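Local coordinates for peptidase S9 prolyl oligopeptidase catalytic domain-containing protein (PDB 4HXF) that cleaves peptides as a serine protease of the acylaminoacyl peptidase type and assembles into a self-compartmentalizing hexamer that selects its substrates, at the interface of chains A and B. Residues are numbered along the deposited sequence; one frame, centred on the assembly and turned at random. Chains: chain A/B, Putative uncharacterized protein PH0594.

The interface of chains A and B. Residues chain A 193, 498-499, 505, 509, 517; chain B 559-560, 563.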
loop_
_atom_site.group_PDB
_atom_site.type_symbol
_atom_site.label_atom_id
_atom_site.label_comp_id
_atom_site.label_asym_id
_atom_site.label_seq_id
_atom_site.Cartn_x
_atom_site.Cartn_y
_atom_site.Cartn_z
ATOM N N ILE A 193 -48.437 -8.532 11.060
ATOM C CA ILE A 193 -47.232 -7.947 10.598
ATOM C C ILE A 193 -47.306 -6.451 10.798
ATOM O O ILE A 193 -48.388 -5.877 11.048
ATOM C CB ILE A 193 -46.949 -8.292 9.142
ATOM C CG1 ILE A 193 -47.963 -7.769 8.143
ATOM C CG2 ILE A 193 -46.911 -9.874 9.033
ATOM C CD1 ILE A 193 -47.528 -7.826 6.629
ATOM N N TYR A 498 -46.273 -10.532 -4.696
ATOM C CA TYR A 498 -46.833 -10.663 -3.331
ATOM C C TYR A 498 -45.858 -11.193 -2.298
ATOM O O TYR A 498 -45.643 -10.683 -1.240
ATOM C CB TYR A 498 -48.145 -11.468 -3.361
ATOM C CG TYR A 498 -48.565 -12.028 -2.013
ATOM C CD1 TYR A 498 -48.930 -11.197 -0.935
ATOM C CD2 TYR A 498 -48.534 -13.356 -1.787
ATOM C CE1 TYR A 498 -49.255 -11.719 0.246
ATOM C CE2 TYR A 498 -48.886 -13.886 -0.572
ATOM C CZ TYR A 498 -49.203 -13.100 0.449
ATOM O OH TYR A 498 -49.520 -13.666 1.663
ATOM N N ALA A 499 -45.283 -12.399 -2.654
ATOM C CA ALA A 499 -44.537 -13.158 -1.695
ATOM C C ALA A 499 -43.024 -12.851 -1.593
ATOM O O ALA A 499 -42.471 -13.139 -0.555
ATOM C CB ALA A 499 -44.734 -14.690 -1.946
ATOM N N LEU A 505 -46.503 -8.018 0.524
ATOM C CA LEU A 505 -47.421 -8.703 1.437
ATOM C C LEU A 505 -48.695 -7.844 1.644
ATOM O O LEU A 505 -49.783 -8.440 1.822
ATOM C CB LEU A 505 -46.786 -9.055 2.782
ATOM C CG LEU A 505 -45.789 -10.189 2.852
ATOM C CD1 LEU A 505 -45.272 -10.297 4.303
ATOM C CD2 LEU A 505 -46.444 -11.459 2.263
ATOM N N LYS A 509 -51.969 -7.239 -2.116
ATOM C CA LYS A 509 -53.363 -7.528 -1.590
ATOM C C LYS A 509 -54.343 -6.439 -2.059
ATOM O O LYS A 509 -55.526 -6.746 -2.360
ATOM C CB LYS A 509 -53.435 -7.758 -0.090
ATOM C CG LYS A 509 -52.831 -9.123 0.308
ATOM C CD LYS A 509 -53.067 -9.430 1.767
ATOM C CE LYS A 509 -52.376 -10.728 2.211
ATOM N NZ LYS A 509 -52.402 -10.914 3.687
ATOM N N LEU A 517 -53.047 -16.705 -2.390
ATOM C CA LEU A 517 -52.700 -18.083 -2.732
ATOM C C LEU A 517 -53.926 -18.763 -3.400
ATOM O O LEU A 517 -53.818 -19.852 -3.925
ATOM C CB LEU A 517 -52.371 -18.822 -1.454
ATOM C CG LEU A 517 -51.110 -18.319 -0.669
ATOM C CD1 LEU A 517 -50.873 -19.004 0.661
ATOM C CD2 LEU A 517 -49.987 -18.524 -1.640
ATOM N N HIS B 559 -41.908 -15.163 3.976
ATOM C CA HIS B 559 -42.845 -14.041 4.052
ATOM C C HIS B 559 -44.316 -14.429 4.237
ATOM O O HIS B 559 -45.078 -13.807 4.984
ATOM C CB HIS B 559 -42.749 -13.143 2.803
ATOM C CG HIS B 559 -41.526 -12.306 2.711
ATOM N ND1 HIS B 559 -41.073 -11.764 1.534
ATOM C CD2 HIS B 559 -40.716 -11.718 3.740
ATOM C CE1 HIS B 559 -39.999 -10.897 1.832
ATOM N NE2 HIS B 559 -39.827 -10.881 3.160
ATOM N N VAL B 560 -44.699 -15.479 3.481
ATOM C CA VAL B 560 -46.086 -15.940 3.507
ATOM C C VAL B 560 -46.381 -16.535 4.855
ATOM O O VAL B 560 -47.458 -16.259 5.433
ATOM C CB VAL B 560 -46.407 -16.869 2.336
ATOM C CG1 VAL B 560 -47.685 -17.630 2.625
ATOM C CG2 VAL B 560 -46.432 -16.094 0.991
ATOM N N ASP B 563 -46.907 -13.749 7.137
ATOM C CA ASP B 563 -48.178 -13.054 6.813
ATOM C C ASP B 563 -49.347 -13.796 7.495
ATOM O O ASP B 563 -50.387 -13.227 7.767
ATOM C CB ASP B 563 -48.409 -13.047 5.325
ATOM C CG ASP B 563 -49.295 -11.920 4.837
ATOM O OD1 ASP B 563 -49.433 -10.898 5.516
ATOM O OD2 ASP B 563 -49.867 -12.083 3.738
HETATM O O HOH W 1 -50.520 -8.783 4.530
HETATM O O HOH W 2 -52.323 -13.540 5.166
#
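B:Val560 sets its methyl groups among apolar side chains of chain A, the greasy centre of a two-fold subunit contact within the hexamer. Its CG2 comes in obliquely, from one side of the ring plane, to CE2 of A:Tyr498 (3.7 Å) and also meets the methyl of A:Ala499, while CG1 turns the other way toward CD1 of A:Leu517. A:Leu505 extends the apolar patch, both its methyls, CD1 and CD2, facing the backbone carbonyl O of B:His559, with CD1 3.6 Å from it. As often where like subunits pair, such a patch is bordered by directional polar bonds. On one flank the imidazole ND1 of B:His559 donates to the carbonyl O of A:Ala499 (2.9 Å), which lies close to the ring plane although the donor sits above the carbonyl plane. On the other, B:Asp563, at the end of helix 552-563, swings CG anti to its backbone N (chi1 -155°) and brings carboxylate OD2 between two donors. The phenol OH of A:Tyr498 takes the anti lone pair of B:Asp563 OD2 at 2.6 Å; NZ of the extended A:Lys509 completes a salt bridge to the same OD2 from the syn side at 2.8 Å, tilted 32° out of the carboxylate plane. Replacing B:Asp563 with an alanine would probably leave the A:Lys509 ammonium without its counter-charge and the A:Tyr498 hydroxyl without its acceptor. At the rim, water 1 joins carboxylate OD1 of B:Asp563 (2.6 Å) to A:Lys509 NZ and to the backbone O of A:Leu505, 2.8 Å from the water oxygen.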